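Local coordinates for protein relik capsid n-terminal domain (Oryctolagus cuniculus, PDB 2XGU) that probably helps build, as the N-terminal domain of a lentiviral capsid protein, the shell of the viral core, at residues 122-125 with 126-130. Sequence-based numbering, arbitrary orientation.
Sequences TLYR and TWVLE
R125 lays its guanidinium over L129: CD1 of L129 sits above the centre of the flat group, 3.5 Å from R125 CZ. The arginine chain runs extended from CG to NE to reach it. Two ring contacts follow the same i to i+4 spacing. V128 CG2 makes a CH-pi contact over one face of Y124, 3.9 Å from the ring centroid. V128 holds this methyl beside its own backbone N, anti to the carbonyl carbon. L123 CG lies over one face of the W127 indole, toward its rim, and L123 CD1 is 3.6 Å from W127 NE1. Y124 and W127 cross at about a right angle, and W127 CE3 lies near the tyrosine plane, at its edge. W127 also meets W80 edge-to-face. Backbone hydrogen bonds run from the N of each of residues 126 to 129 to the O four residues earlier; W127 N to L123 O is 2.9 Å. Y124 OH is hydrogen-bonded to N53 OD1. R125 NE is hydrogen-bonded to S44 OG, and NH2 to G41 O and to Q136 OE1 of the second subunit, which should fix the plane that L129 packs against. V128 packs on I52 of helix 49-57 and I73 of helix 63-83. These i to i+3 and i to i+4 contacts are those of an alpha helix, here helix 118-134, packed within the helical bundle of a retroviral capsid N-terminal domain.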
# COMPACT_ATOMS: atom_id res chain seq x y z
N THR A 122 -12.50 4.81 3.78
CA THR A 122 -11.84 4.41 2.54
C THR A 122 -10.33 4.65 2.65
O THR A 122 -9.51 3.83 2.23
CB THR A 122 -12.36 5.22 1.35
OG1 THR A 122 -13.80 5.20 1.34
CG2 THR A 122 -11.85 4.64 0.05
N LEU A 123 -9.98 5.79 3.22
CA LEU A 123 -8.57 6.15 3.41
C LEU A 123 -7.90 5.22 4.43
O LEU A 123 -6.74 4.81 4.24
CB LEU A 123 -8.46 7.61 3.85
CG LEU A 123 -7.03 8.10 4.08
CD1 LEU A 123 -6.21 8.01 2.81
CD2 LEU A 123 -7.04 9.54 4.62
N TYR A 124 -8.61 4.88 5.49
CA TYR A 124 -8.02 3.99 6.50
C TYR A 124 -7.77 2.60 5.92
O TYR A 124 -6.72 1.99 6.19
CB TYR A 124 -8.92 3.88 7.74
CG TYR A 124 -8.32 3.07 8.87
CD1 TYR A 124 -7.00 3.24 9.26
CD2 TYR A 124 -9.09 2.13 9.54
CE1 TYR A 124 -6.45 2.52 10.30
CE2 TYR A 124 -8.55 1.40 10.60
CZ TYR A 124 -7.23 1.59 10.96
OH TYR A 124 -6.68 0.88 12.01
N ARG A 125 -8.73 2.09 5.15
CA ARG A 125 -8.54 0.82 4.47
C ARG A 125 -7.30 0.86 3.59
O ARG A 125 -6.51 -0.09 3.57
CB ARG A 125 -9.78 0.45 3.66
CG ARG A 125 -9.61 -0.78 2.78
CD ARG A 125 -10.90 -1.10 2.02
NE ARG A 125 -10.70 -2.22 1.10
CZ ARG A 125 -10.18 -2.10 -0.12
NH1 ARG A 125 -9.84 -0.91 -0.60
NH2 ARG A 125 -10.01 -3.18 -0.88
N THR A 126 -7.12 1.97 2.86
CA THR A 126 -5.92 2.18 2.07
C THR A 126 -4.65 2.11 2.91
O THR A 126 -3.70 1.41 2.56
CB THR A 126 -6.01 3.51 1.31
OG1 THR A 126 -7.02 3.38 0.29
CG2 THR A 126 -4.68 3.87 0.67
N TRP A 127 -4.62 2.81 4.05
CA TRP A 127 -3.47 2.75 4.95
C TRP A 127 -3.16 1.32 5.42
O TRP A 127 -2.01 0.89 5.42
CB TRP A 127 -3.70 3.61 6.20
CG TRP A 127 -3.67 5.09 5.96
CD1 TRP A 127 -3.43 5.73 4.78
CD2 TRP A 127 -3.88 6.12 6.94
NE1 TRP A 127 -3.48 7.10 4.96
CE2 TRP A 127 -3.76 7.36 6.28
CE3 TRP A 127 -4.17 6.11 8.31
CZ2 TRP A 127 -3.92 8.58 6.94
CZ3 TRP A 127 -4.32 7.32 8.97
CH2 TRP A 127 -4.19 8.54 8.28
N VAL A 128 -4.20 0.58 5.81
CA VAL A 128 -4.00 -0.77 6.33
C VAL A 128 -3.48 -1.70 5.23
O VAL A 128 -2.54 -2.47 5.44
CB VAL A 128 -5.31 -1.31 6.94
CG1 VAL A 128 -5.15 -2.76 7.39
CG2 VAL A 128 -5.71 -0.45 8.13
N LEU A 129 -4.08 -1.62 4.04
CA LEU A 129 -3.61 -2.44 2.94
C LEU A 129 -2.19 -2.06 2.51
O LEU A 129 -1.37 -2.94 2.23
CB LEU A 129 -4.62 -2.42 1.77
CG LEU A 129 -5.84 -3.33 2.05
CD1 LEU A 129 -7.05 -3.00 1.18
CD2 LEU A 129 -5.45 -4.81 1.88
N GLU A 130 -1.87 -0.77 2.50
CA GLU A 130 -0.50 -0.36 2.21
C GLU A 130 0.46 -0.95 3.24
O GLU A 130 1.53 -1.44 2.88
CB GLU A 130 -0.38 1.16 2.14
CG GLU A 130 -1.12 1.71 0.93
CD GLU A 130 -1.15 3.21 0.87
OE1 GLU A 130 -0.79 3.84 1.88
OE2 GLU A 130 -1.54 3.75 -0.19